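Local coordinates for protein neutral ceramidase (Pseudomonas aeruginosa, PDB 2ZXC) that hydrolyses the N-acyl linkage of ceramides to sphingosine and free fatty acid with a zinc ion, and also runs the reverse synthesis, at residues R54-V59 and G293-R298; K73-L78 and Y86-V91; Q425-A430 and M482-R487. All coordinates share one frame; numbering follows the deposited sequence.

How the interactions relate
Interactions 1 and 2 are buried and touch each other: Asn90 and Asn89 of the loop in interaction 2 reach Arg55 and Ser297 of the two strands in interaction 1. Strand 54-61 is followed in the chain by helix 68-81 of interaction 2, whose loop carries a probable substrate-binding residue. Interaction 3, only partly buried, lies nearer the surface, yet its helix 471-488 rests on strand 295-303 of interaction 1, where Leu486 touches Arg298 and Asp296. The chemistry changes with the place. Interaction 2 is apolar across the contact, interaction 1 pairs leucines with ionic groups beside them, and interaction 3 joins small side chains with an arginine bond and a water bridge.

Interaction 1. Residues R54-V59 and G293-R298; sequences RRLVYV and GELDSR
Leu56 and Leu295 lie side by side where two beta-sheets pack against each other: strand 54-61 belongs to the large mixed sheet, and strand 295-303 is an edge strand, within this chain, of a separate four-stranded one. The two short segments cross at 61° and no hydrogen bond joins them; the contact is made by side chains against side chains and backbone. The leucines run past one another in opposite directions. CG of Leu56 stands anti to its carbonyl carbon (chi1 -66°), which carries it toward Leu295. CD1 of Leu56 presses on CG of Leu295 at 3.3 Å, a separation tighter than normal and to be read with some caution, while CD2 of Leu56 meets CB of Ser297 at 3.9 Å. Ile400 of strand 392-400 touches both leucines. Beside the leucines Arg54 reaches over the start of strand 295-303, past Leu295 to Asp296, its chain bent at chi3. Its CD sits 3.0 Å from the carbonyl O of Leu295; NE is also close to that oxygen, but at too poor an angle to bond. Beyond, the guanidinium is turned 43° from the carboxylate plane of Asp296, and the long salt bridge from Arg54 NH1 to Asp296 OD1 (3.7 Å) works through charge alone, since no N-H is aimed at the oxygen. Asp296 is held more directly by its own strand, forming a salt bridge with Arg298 in a three-residue ionic network. Ser297 OG is bonded to Asn89 O. Asp296 OD1 accepts the N-H of Ser297 (N to OD1 2.6 Å), from the anti side and tilted out of the carboxylate plane.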
ATOM      1  N   ARG A  54     -23.613  15.320   0.857  1.00 42.71           N
ATOM      2  CA  ARG A  54     -22.926  14.601   1.926  1.00 39.99           C
ATOM      3  C   ARG A  54     -21.745  14.019   1.157  1.00 36.47           C
ATOM      4  O   ARG A  54     -21.932  13.455   0.077  1.00 35.19           O
ATOM      5  CB  ARG A  54     -23.808  13.470   2.444  1.00 41.80           C
ATOM      6  CG  ARG A  54     -23.775  13.254   3.942  1.00 46.30           C
ATOM      7  CD  ARG A  54     -24.417  11.917   4.252  1.00 49.83           C
ATOM      8  NE  ARG A  54     -25.582  12.016   5.124  1.00 53.59           N
ATOM      9  CZ  ARG A  54     -25.518  12.060   6.450  1.00 55.92           C
ATOM     10  NH1 ARG A  54     -24.339  12.015   7.060  1.00 55.97           N
ATOM     11  NH2 ARG A  54     -26.636  12.132   7.166  1.00 56.96           N
ATOM     12  N   ARG A  55     -20.536  14.146   1.682  1.00 32.87           N
ATOM     13  CA  ARG A  55     -19.399  13.640   0.932  1.00 30.15           C
ATOM     14  C   ARG A  55     -18.583  12.585   1.665  1.00 27.84           C
ATOM     15  O   ARG A  55     -18.431  12.637   2.885  1.00 25.62           O
ATOM     16  CB  ARG A  55     -18.505  14.819   0.518  1.00 31.83           C
ATOM     17  CG  ARG A  55     -17.387  14.469  -0.444  1.00 33.93           C
ATOM     18  CD  ARG A  55     -16.541  15.695  -0.786  1.00 34.87           C
ATOM     19  NE  ARG A  55     -17.290  16.710  -1.527  1.00 32.27           N
ATOM     20  CZ  ARG A  55     -16.739  17.793  -2.068  1.00 29.67           C
ATOM     21  NH1 ARG A  55     -15.434  18.003  -1.949  1.00 25.57           N
ATOM     22  NH2 ARG A  55     -17.491  18.661  -2.733  1.00 27.29           N
ATOM     23  N   LEU A  56     -18.088  11.616   0.898  1.00 25.12           N
ATOM     24  CA  LEU A  56     -17.244  10.548   1.419  1.00 24.09           C
ATOM     25  C   LEU A  56     -16.004  10.482   0.539  1.00 23.69           C
ATOM     26  O   LEU A  56     -16.090  10.674  -0.681  1.00 22.43           O
ATOM     27  CB  LEU A  56     -17.954   9.193   1.365  1.00 24.38           C
ATOM     28  CG  LEU A  56     -19.184   8.958   2.241  1.00 24.49           C
ATOM     29  CD1 LEU A  56     -19.710   7.550   1.996  1.00 24.44           C
ATOM     30  CD2 LEU A  56     -18.823   9.144   3.710  1.00 24.62           C
ATOM     31  N   VAL A  57     -14.854  10.216   1.156  1.00 22.41           N
ATOM     32  CA  VAL A  57     -13.606  10.111   0.414  1.00 22.36           C
ATOM     33  C   VAL A  57     -12.888   8.817   0.751  1.00 20.69           C
ATOM     34  O   VAL A  57     -12.658   8.515   1.917  1.00 21.34           O
ATOM     35  CB  VAL A  57     -12.632  11.268   0.734  1.00 24.33           C
ATOM     36  CG1 VAL A  57     -11.420  11.200  -0.189  1.00 22.49           C
ATOM     37  CG2 VAL A  57     -13.329  12.587   0.577  1.00 27.48           C
ATOM     38  N   TYR A  58     -12.550   8.055  -0.279  1.00 17.75           N
ATOM     39  CA  TYR A  58     -11.818   6.814  -0.101  1.00 19.06           C
ATOM     40  C   TYR A  58     -10.562   6.931  -0.943  1.00 18.94           C
ATOM     41  O   TYR A  58     -10.619   7.275  -2.126  1.00 18.39           O
ATOM     42  CB  TYR A  58     -12.638   5.606  -0.567  1.00 19.20           C
ATOM     43  CG  TYR A  58     -11.837   4.315  -0.612  1.00 17.95           C
ATOM     44  CD1 TYR A  58     -11.194   3.909  -1.783  1.00 17.08           C
ATOM     45  CD2 TYR A  58     -11.703   3.514   0.525  1.00 16.19           C
ATOM     46  CE1 TYR A  58     -10.436   2.736  -1.822  1.00 17.97           C
ATOM     47  CE2 TYR A  58     -10.948   2.339   0.497  1.00 17.56           C
ATOM     48  CZ  TYR A  58     -10.318   1.957  -0.678  1.00 19.31           C
ATOM     49  OH  TYR A  58      -9.570   0.800  -0.710  1.00 19.34           O
ATOM     50  N   VAL A  59      -9.420   6.665  -0.329  1.00 18.45           N
ATOM     51  CA  VAL A  59      -8.166   6.744  -1.054  1.00 18.87           C
ATOM     52  C   VAL A  59      -7.365   5.472  -0.870  1.00 17.54           C
ATOM     53  O   VAL A  59      -7.060   5.066   0.254  1.00 19.34           O
ATOM     54  CB  VAL A  59      -7.296   7.925  -0.576  1.00 17.93           C
ATOM     55  CG1 VAL A  59      -6.055   8.031  -1.448  1.00 16.83           C
ATOM     56  CG2 VAL A  59      -8.088   9.211  -0.628  1.00 17.75           C
ATOM     57  N   GLY A 293     -29.194   4.616  -2.350  1.00 23.64           N
ATOM     58  CA  GLY A 293     -29.430   4.833  -0.941  1.00 23.29           C
ATOM     59  C   GLY A 293     -28.491   5.873  -0.380  1.00 25.13           C
ATOM     60  O   GLY A 293     -27.594   6.361  -1.069  1.00 26.35           O
ATOM     61  N   GLU A 294     -28.690   6.199   0.888  1.00 24.70           N
ATOM     62  CA  GLU A 294     -27.886   7.202   1.550  1.00 26.60           C
ATOM     63  C   GLU A 294     -26.410   6.865   1.684  1.00 27.32           C
ATOM     64  O   GLU A 294     -25.965   5.725   1.490  1.00 25.86           O
ATOM     65  CB  GLU A 294     -28.446   7.482   2.944  1.00 28.11           C
ATOM     66  CG  GLU A 294     -28.492   6.243   3.820  1.00 33.34           C
ATOM     67  CD  GLU A 294     -28.770   6.558   5.276  1.00 36.81           C
ATOM     68  OE1 GLU A 294     -28.965   5.604   6.057  1.00 41.52           O
ATOM     69  OE2 GLU A 294     -28.787   7.751   5.642  1.00 39.57           O
ATOM     70  N   LEU A 295     -25.663   7.904   2.026  1.00 26.16           N
ATOM     71  CA  LEU A 295     -24.241   7.821   2.257  1.00 26.31           C
ATOM     72  C   LEU A 295     -24.201   8.160   3.732  1.00 26.62           C
ATOM     73  O   LEU A 295     -24.990   8.979   4.191  1.00 25.91           O
ATOM     74  CB  LEU A 295     -23.515   8.903   1.466  1.00 27.66           C
ATOM     75  CG  LEU A 295     -22.499   8.492   0.406  1.00 29.06           C
ATOM     76  CD1 LEU A 295     -23.130   7.541  -0.597  1.00 26.66           C
ATOM     77  CD2 LEU A 295     -21.974   9.755  -0.274  1.00 29.59           C
ATOM     78  N   ASP A 296     -23.318   7.521   4.483  1.00 26.92           N
ATOM     79  CA  ASP A 296     -23.212   7.807   5.902  1.00 26.71           C
ATOM     80  C   ASP A 296     -21.885   7.250   6.361  1.00 25.94           C
ATOM     81  O   ASP A 296     -21.238   6.505   5.628  1.00 25.58           O
ATOM     82  CB  ASP A 296     -24.354   7.147   6.679  1.00 28.47           C
ATOM     83  CG  ASP A 296     -24.589   7.796   8.037  1.00 31.09           C
ATOM     84  OD1 ASP A 296     -23.752   8.619   8.468  1.00 31.81           O
ATOM     85  OD2 ASP A 296     -25.610   7.482   8.680  1.00 31.70           O
ATOM     86  N   SER A 297     -21.476   7.606   7.569  1.00 25.16           N
ATOM     87  CA  SER A 297     -20.210   7.122   8.074  1.00 25.06           C
ATOM     88  C   SER A 297     -20.094   7.272   9.577  1.00 23.56           C
ATOM     89  O   SER A 297     -20.877   7.971  10.214  1.00 25.24           O
ATOM     90  CB  SER A 297     -19.063   7.885   7.416  1.00 24.24           C
ATOM     91  OG  SER A 297     -19.032   9.226   7.881  1.00 23.41           O
ATOM     92  N   ARG A 298     -19.100   6.591  10.126  1.00 23.98           N
ATOM     93  CA  ARG A 298     -18.794   6.636  11.547  1.00 23.24           C
ATOM     94  C   ARG A 298     -17.300   6.406  11.659  1.00 22.12           C
ATOM     95  O   ARG A 298     -16.720   5.643  10.890  1.00 23.37           O
ATOM     96  CB  ARG A 298     -19.541   5.545  12.318  1.00 23.52           C
ATOM     97  CG  ARG A 298     -21.052   5.749  12.412  1.00 25.12           C
ATOM     98  CD  ARG A 298     -21.417   6.981  13.236  1.00 24.02           C
ATOM     99  NE  ARG A 298     -22.846   7.004  13.535  1.00 24.99           N
ATOM    100  CZ  ARG A 298     -23.801   7.233  12.636  1.00 23.52           C
ATOM    101  NH1 ARG A 298     -23.492   7.476  11.367  1.00 22.62           N
ATOM    102  NH2 ARG A 298     -25.070   7.182  13.002  1.00 24.14           N
TER

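Interaction 2. Residues K73-L78 and Y86-V91; sequences KVLARL and YDENNV
Leu78 and Val91 form the orderly, closely packed half of this contact between helix 68-81 and the loop that follows it. CD1 of Leu78 nestles against both methyls of Val91, 4.0 Å from CG2 and 4.1 Å from CG1. Its CB meets CB of Tyr86 at 4.1 Å, and the Tyr86 OH is bonded to Arg55. One turn earlier Leu75 pushes CD2 toward the Asp87-Glu88 peptide. That branch is modelled implausibly close to the backbone, so its exact placement is doubtful, and with it the length of its contact with CB of Val91.

The more open side belongs to Asp87 and Glu88, both partly exposed. Glu88 meets Leu75 CD2 with its CB and, at similar range, OE1, as far as the doubtful position of CD2 allows. The CB of Asp87 points away from the helix. Its OD1 accepts the backbone N-H of Asn89 (N to OD1 2.8 Å), closing an Asx turn, and Asn90 OD1 in turn receives the backbone N-H of Asp87. These bonds shape a loop whose Asp87 probably binds substrate. The whole is a beta-alpha-beta crossover, with helix 68-81 linking the parallel, adjacent strands 54-61 and 91-95.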
ATOM      1  N   LYS A  73      -1.766  13.364   9.787  1.00 21.46           N
ATOM      2  CA  LYS A  73      -1.281  14.506   9.029  1.00 21.94           C
ATOM      3  C   LYS A  73      -2.182  14.892   7.858  1.00 20.85           C
ATOM      4  O   LYS A  73      -2.524  16.062   7.704  1.00 20.82           O
ATOM      5  CB  LYS A  73       0.142  14.229   8.512  1.00 25.86           C
ATOM      6  CG  LYS A  73       0.900  15.461   7.993  1.00 28.41           C
ATOM      7  CD  LYS A  73       1.674  16.167   9.109  1.00 34.42           C
ATOM      8  CE  LYS A  73       2.483  17.367   8.590  1.00 35.63           C
ATOM      9  NZ  LYS A  73       3.628  16.991   7.701  1.00 36.75           N
ATOM     10  N   VAL A  74      -2.578  13.935   7.027  1.00 21.54           N
ATOM     11  CA  VAL A  74      -3.416  14.317   5.896  1.00 21.85           C
ATOM     12  C   VAL A  74      -4.754  14.843   6.376  1.00 22.00           C
ATOM     13  O   VAL A  74      -5.318  15.741   5.767  1.00 22.33           O
ATOM     14  CB  VAL A  74      -3.644  13.162   4.870  1.00 23.20           C
ATOM     15  CG1 VAL A  74      -2.523  12.162   4.958  1.00 22.60           C
ATOM     16  CG2 VAL A  74      -5.005  12.533   5.048  1.00 21.36           C
ATOM     17  N   LEU A  75      -5.269  14.299   7.471  1.00 21.32           N
ATOM     18  CA  LEU A  75      -6.538  14.799   7.962  1.00 21.88           C
ATOM     19  C   LEU A  75      -6.400  16.182   8.575  1.00 21.63           C
ATOM     20  O   LEU A  75      -7.305  17.002   8.454  1.00 21.08           O
ATOM     21  CB  LEU A  75      -7.162  13.815   8.945  1.00 23.41           C
ATOM     22  CG  LEU A  75      -8.147  12.975   8.127  1.00 23.83           C
ATOM     23  CD1 LEU A  75      -7.748  11.523   8.124  1.00 23.41           C
ATOM     24  CD2 LEU A  75      -9.540  13.176   8.671  1.00 24.83           C
ATOM     25  N   ALA A  76      -5.265  16.453   9.213  1.00 22.23           N
ATOM     26  CA  ALA A  76      -5.046  17.770   9.801  1.00 23.47           C
ATOM     27  C   ALA A  76      -5.043  18.784   8.661  1.00 24.56           C
ATOM     28  O   ALA A  76      -5.604  19.871   8.779  1.00 26.41           O
ATOM     29  CB  ALA A  76      -3.715  17.809  10.551  1.00 22.76           C
ATOM     30  N   ARG A  77      -4.416  18.424   7.546  1.00 25.56           N
ATOM     31  CA  ARG A  77      -4.376  19.321   6.401  1.00 26.51           C
ATOM     32  C   ARG A  77      -5.755  19.485   5.775  1.00 25.60           C
ATOM     33  O   ARG A  77      -6.140  20.590   5.395  1.00 25.05           O
ATOM     34  CB  ARG A  77      -3.406  18.814   5.337  1.00 29.20           C
ATOM     35  CG  ARG A  77      -1.947  18.917   5.714  1.00 37.31           C
ATOM     36  CD  ARG A  77      -1.125  19.388   4.526  1.00 42.83           C
ATOM     37  NE  ARG A  77       0.265  18.944   4.602  1.00 48.24           N
ATOM     38  CZ  ARG A  77       1.079  19.194   5.623  1.00 51.19           C
ATOM     39  NH1 ARG A  77       0.650  19.892   6.667  1.00 53.22           N
ATOM     40  NH2 ARG A  77       2.327  18.747   5.601  1.00 53.03           N
ATOM     41  N   LEU A  78      -6.493  18.387   5.655  1.00 24.21           N
ATOM     42  CA  LEU A  78      -7.826  18.443   5.068  1.00 25.38           C
ATOM     43  C   LEU A  78      -8.786  19.225   5.960  1.00 26.81           C
ATOM     44  O   LEU A  78      -9.642  19.952   5.462  1.00 27.28           O
ATOM     45  CB  LEU A  78      -8.378  17.034   4.836  1.00 24.05           C
ATOM     46  CG  LEU A  78      -7.651  16.145   3.822  1.00 22.50           C
ATOM     47  CD1 LEU A  78      -8.331  14.791   3.767  1.00 20.71           C
ATOM     48  CD2 LEU A  78      -7.670  16.792   2.450  1.00 20.25           C
ATOM     49  N   TYR A  86     -14.454  17.949   5.350  1.00 27.36           N
ATOM     50  CA  TYR A  86     -13.678  16.741   5.627  1.00 25.92           C
ATOM     51  C   TYR A  86     -13.176  16.696   7.067  1.00 25.85           C
ATOM     52  O   TYR A  86     -12.744  17.705   7.617  1.00 26.52           O
ATOM     53  CB  TYR A  86     -12.435  16.645   4.727  1.00 25.63           C
ATOM     54  CG  TYR A  86     -12.691  16.545   3.244  1.00 26.33           C
ATOM     55  CD1 TYR A  86     -12.103  17.452   2.359  1.00 25.71           C
ATOM     56  CD2 TYR A  86     -13.520  15.556   2.720  1.00 26.08           C
ATOM     57  CE1 TYR A  86     -12.338  17.377   0.990  1.00 27.90           C
ATOM     58  CE2 TYR A  86     -13.761  15.476   1.352  1.00 26.26           C
ATOM     59  CZ  TYR A  86     -13.170  16.387   0.495  1.00 26.65           C
ATOM     60  OH  TYR A  86     -13.410  16.314  -0.852  1.00 28.54           O
ATOM     61  N   ASP A  87     -13.249  15.513   7.662  1.00 25.21           N
ATOM     62  CA  ASP A  87     -12.726  15.242   8.994  1.00 24.88           C
ATOM     63  C   ASP A  87     -12.614  13.727   9.088  1.00 22.92           C
ATOM     64  O   ASP A  87     -12.873  13.040   8.106  1.00 22.70           O
ATOM     65  CB  ASP A  87     -13.581  15.840  10.130  1.00 28.53           C
ATOM     66  CG  ASP A  87     -15.015  15.350  10.143  1.00 31.60           C
ATOM     67  OD1 ASP A  87     -15.269  14.160   9.863  1.00 32.98           O
ATOM     68  OD2 ASP A  87     -15.897  16.173  10.469  1.00 37.72           O
ATOM     69  N   GLU A  88     -12.217  13.191  10.233  1.00 23.63           N
ATOM     70  CA  GLU A  88     -12.044  11.749  10.331  1.00 22.62           C
ATOM     71  C   GLU A  88     -13.266  10.896  10.020  1.00 21.71           C
ATOM     72  O   GLU A  88     -13.129   9.724   9.675  1.00 19.63           O
ATOM     73  CB  GLU A  88     -11.470  11.373  11.696  1.00 26.29           C
ATOM     74  CG  GLU A  88     -11.834  12.306  12.820  1.00 33.25           C
ATOM     75  CD  GLU A  88     -11.099  13.628  12.744  1.00 34.54           C
ATOM     76  OE1 GLU A  88      -9.847  13.630  12.750  1.00 35.78           O
ATOM     77  OE2 GLU A  88     -11.781  14.668  12.684  1.00 36.41           O
ATOM     78  N   ASN A  89     -14.457  11.478  10.117  1.00 20.90           N
ATOM     79  CA  ASN A  89     -15.674  10.732   9.829  1.00 21.63           C
ATOM     80  C   ASN A  89     -15.825  10.310   8.378  1.00 20.41           C
ATOM     81  O   ASN A  89     -16.317   9.220   8.108  1.00 22.21           O
ATOM     82  CB  ASN A  89     -16.917  11.538  10.222  1.00 20.85           C
ATOM     83  CG  ASN A  89     -17.094  11.637  11.716  1.00 24.34           C
ATOM     84  OD1 ASN A  89     -17.183  10.620  12.408  1.00 24.09           O
ATOM     85  ND2 ASN A  89     -17.152  12.866  12.229  1.00 25.36           N
ATOM     86  N   ASN A  90     -15.393  11.149   7.440  1.00 20.08           N
ATOM     87  CA  ASN A  90     -15.582  10.811   6.037  1.00 19.87           C
ATOM     88  C   ASN A  90     -14.360  10.666   5.139  1.00 20.01           C
ATOM     89  O   ASN A  90     -14.460  10.828   3.928  1.00 19.78           O
ATOM     90  CB  ASN A  90     -16.576  11.802   5.411  1.00 21.24           C
ATOM     91  CG  ASN A  90     -16.003  13.201   5.256  1.00 23.37           C
ATOM     92  OD1 ASN A  90     -15.109  13.620   6.000  1.00 22.84           O
ATOM     93  ND2 ASN A  90     -16.542  13.946   4.293  1.00 23.45           N
ATOM     94  N   VAL A  91     -13.213  10.342   5.722  1.00 19.55           N
ATOM     95  CA  VAL A  91     -12.001  10.157   4.938  1.00 17.26           C
ATOM     96  C   VAL A  91     -11.383   8.811   5.293  1.00 18.40           C
ATOM     97  O   VAL A  91     -10.988   8.588   6.441  1.00 18.65           O
ATOM     98  CB  VAL A  91     -10.957  11.257   5.226  1.00 17.39           C
ATOM     99  CG1 VAL A  91      -9.695  10.992   4.415  1.00 15.37           C
ATOM    100  CG2 VAL A  91     -11.531  12.624   4.879  1.00 16.60           C
TER

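Interaction 3. Residues Q425-A430 and M482-R487; sequences QAASEA and MAVALR
Ala427, Arg487 and Ala483 bury the greatest area where the C-terminal part of helix 414-428 meets helix 471-488. Ala427 points its methyl at the second helix, where small residues let the backbones come near: its CB lies 4.2 Å from CB of Ala483 and 4.0 Å from CG1 of Val484.

The carbonyl of the same alanine draws in Arg487. That chain leaves its helix with CG anti to the backbone N (chi1 -177°), runs extended, then bends at chi3 to swing the guanidinium back over Val484, whose CB lies 4.1 Å above one face, offset toward its rim. The group presents an edge to Ala427, and NH1 donates to Ala427 O at 2.8 Å with an N-H...O angle of 147°. The donor arrives in the carbonyl plane on a lone pair, with the oxygen tilted 20° from the guanidinium plane. Ala430 adds its CB against CD of Arg487 at 4.2 Å, and NE and NH2 of Arg487 find partners just beyond the segments.

Ala483 also meets Ser428, its CB 3.6 Å from OG. A water bridges the same two residues, donating to Ser428 OG at 2.7 Å and to Ala483 O at 2.7 Å. Ala483 O therefore takes a second bond besides the helical one from Arg487 N. Ser428 OG is also bonded to Val424 O, one turn back, and to Glu404 OE1 of strand 403-408.

Each polar link uses a main-chain oxygen, Ala427 O or Ala483 O; the water also meets Ser428 OG. Near the C-terminal end of helix 414-428, the carbonyl of Ala427 would be expected to welcome a positive guanidinium.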
ATOM      1  N   GLN A 425     -22.641  -7.729   8.838  1.00 21.52           N
ATOM      2  CA  GLN A 425     -23.754  -7.902   7.912  1.00 22.40           C
ATOM      3  C   GLN A 425     -25.029  -8.252   8.681  1.00 21.09           C
ATOM      4  O   GLN A 425     -26.115  -7.821   8.308  1.00 19.73           O
ATOM      5  CB  GLN A 425     -23.456  -9.009   6.899  1.00 22.67           C
ATOM      6  CG  GLN A 425     -24.660  -9.347   6.017  1.00 26.54           C
ATOM      7  CD  GLN A 425     -25.069  -8.188   5.129  1.00 25.83           C
ATOM      8  OE1 GLN A 425     -24.449  -7.934   4.097  1.00 27.06           O
ATOM      9  NE2 GLN A 425     -26.104  -7.467   5.539  1.00 26.21           N
ATOM     10  N   ALA A 426     -24.890  -9.027   9.756  1.00 21.03           N
ATOM     11  CA  ALA A 426     -26.035  -9.423  10.570  1.00 20.66           C
ATOM     12  C   ALA A 426     -26.625  -8.230  11.304  1.00 22.81           C
ATOM     13  O   ALA A 426     -27.841  -8.122  11.466  1.00 24.13           O
ATOM     14  CB  ALA A 426     -25.622 -10.492  11.572  1.00 21.67           C
ATOM     15  N   ALA A 427     -25.762  -7.325  11.745  1.00 23.66           N
ATOM     16  CA  ALA A 427     -26.224  -6.147  12.465  1.00 24.57           C
ATOM     17  C   ALA A 427     -26.779  -5.050  11.554  1.00 23.20           C
ATOM     18  O   ALA A 427     -27.598  -4.244  11.986  1.00 27.00           O
ATOM     19  CB  ALA A 427     -25.092  -5.587  13.314  1.00 23.46           C
ATOM     20  N   SER A 428     -26.346  -5.029  10.298  1.00 23.00           N
ATOM     21  CA  SER A 428     -26.781  -4.000   9.354  1.00 23.58           C
ATOM     22  C   SER A 428     -27.930  -4.414   8.435  1.00 23.81           C
ATOM     23  O   SER A 428     -28.451  -3.593   7.680  1.00 25.78           O
ATOM     24  CB  SER A 428     -25.595  -3.553   8.487  1.00 23.17           C
ATOM     25  OG  SER A 428     -24.501  -3.128   9.281  1.00 21.49           O
ATOM     26  N   GLU A 429     -28.317  -5.681   8.495  1.00 24.12           N
ATOM     27  CA  GLU A 429     -29.389  -6.186   7.651  1.00 24.92           C
ATOM     28  C   GLU A 429     -30.630  -5.307   7.632  1.00 25.46           C
ATOM     29  O   GLU A 429     -31.102  -4.932   6.562  1.00 25.51           O
ATOM     30  CB  GLU A 429     -29.783  -7.595   8.083  1.00 27.36           C
ATOM     31  CG  GLU A 429     -29.231  -8.685   7.197  1.00 30.42           C
ATOM     32  CD  GLU A 429     -29.612 -10.068   7.685  1.00 34.90           C
ATOM     33  OE1 GLU A 429     -29.808 -10.955   6.830  1.00 35.60           O
ATOM     34  OE2 GLU A 429     -29.707 -10.270   8.918  1.00 35.92           O
ATOM     35  N   ALA A 430     -31.150  -4.981   8.814  1.00 23.77           N
ATOM     36  CA  ALA A 430     -32.350  -4.162   8.925  1.00 25.64           C
ATOM     37  C   ALA A 430     -32.185  -2.759   8.335  1.00 26.29           C
ATOM     38  O   ALA A 430     -33.164  -2.139   7.921  1.00 26.78           O
ATOM     39  CB  ALA A 430     -32.786  -4.069  10.392  1.00 23.00           C
ATOM     40  N   MET A 482     -20.241  -0.339  15.954  1.00 23.65           N
ATOM     41  CA  MET A 482     -20.314   0.805  15.055  1.00 24.11           C
ATOM     42  C   MET A 482     -21.459   0.593  14.064  1.00 23.91           C
ATOM     43  O   MET A 482     -22.173   1.533  13.718  1.00 23.38           O
ATOM     44  CB  MET A 482     -18.997   0.995  14.304  1.00 23.83           C
ATOM     45  CG  MET A 482     -18.995   2.211  13.394  1.00 23.43           C
ATOM     46  SD  MET A 482     -17.343   2.588  12.787  1.00 26.30           S
ATOM     47  CE  MET A 482     -16.671   3.405  14.256  1.00 22.83           C
ATOM     48  N   ALA A 483     -21.634  -0.650  13.625  1.00 22.95           N
ATOM     49  CA  ALA A 483     -22.697  -0.996  12.688  1.00 23.17           C
ATOM     50  C   ALA A 483     -24.081  -0.779  13.299  1.00 23.95           C
ATOM     51  O   ALA A 483     -24.983  -0.285  12.622  1.00 24.50           O
ATOM     52  CB  ALA A 483     -22.549  -2.441  12.242  1.00 22.35           C
ATOM     53  N   VAL A 484     -24.258  -1.152  14.566  1.00 25.34           N
ATOM     54  CA  VAL A 484     -25.549  -0.959  15.210  1.00 26.39           C
ATOM     55  C   VAL A 484     -25.815   0.538  15.347  1.00 27.14           C
ATOM     56  O   VAL A 484     -26.948   0.985  15.192  1.00 27.82           O
ATOM     57  CB  VAL A 484     -25.621  -1.620  16.613  1.00 27.81           C
ATOM     58  CG1 VAL A 484     -25.364  -3.121  16.506  1.00 29.70           C
ATOM     59  CG2 VAL A 484     -24.621  -0.981  17.547  1.00 32.85           C
ATOM     60  N   ALA A 485     -24.767   1.309  15.632  1.00 25.94           N
ATOM     61  CA  ALA A 485     -24.913   2.754  15.768  1.00 25.97           C
ATOM     62  C   ALA A 485     -25.433   3.318  14.451  1.00 26.18           C
ATOM     63  O   ALA A 485     -26.323   4.169  14.443  1.00 25.79           O
ATOM     64  CB  ALA A 485     -23.579   3.395  16.125  1.00 25.00           C
ATOM     65  N   LEU A 486     -24.877   2.842  13.339  1.00 26.18           N
ATOM     66  CA  LEU A 486     -25.318   3.295  12.023  1.00 27.53           C
ATOM     67  C   LEU A 486     -26.778   2.928  11.816  1.00 27.40           C
ATOM     68  O   LEU A 486     -27.563   3.735  11.326  1.00 27.49           O
ATOM     69  CB  LEU A 486     -24.475   2.659  10.916  1.00 28.26           C
ATOM     70  CG  LEU A 486     -23.199   3.425  10.559  1.00 29.04           C
ATOM     71  CD1 LEU A 486     -22.259   2.558   9.737  1.00 28.57           C
ATOM     72  CD2 LEU A 486     -23.583   4.679   9.792  1.00 27.15           C
ATOM     73  N   ARG A 487     -27.133   1.705  12.200  1.00 27.93           N
ATOM     74  CA  ARG A 487     -28.498   1.207  12.065  1.00 27.98           C
ATOM     75  C   ARG A 487     -29.495   2.016  12.888  1.00 29.36           C
ATOM     76  O   ARG A 487     -30.606   2.279  12.438  1.00 30.30           O
ATOM     77  CB  ARG A 487     -28.570  -0.258  12.501  1.00 26.99           C
ATOM     78  CG  ARG A 487     -29.943  -0.900  12.338  1.00 26.07           C
ATOM     79  CD  ARG A 487     -29.944  -2.320  12.881  1.00 25.95           C
ATOM     80  NE  ARG A 487     -29.966  -2.333  14.340  1.00 25.91           N
ATOM     81  CZ  ARG A 487     -29.407  -3.278  15.089  1.00 26.56           C
ATOM     82  NH1 ARG A 487     -28.767  -4.295  14.520  1.00 24.68           N
ATOM     83  NH2 ARG A 487     -29.497  -3.213  16.411  1.00 26.46           N
TER
HETATM   84  O   HOH W   1     -25.571  -0.787   9.996  1.00 47.21           O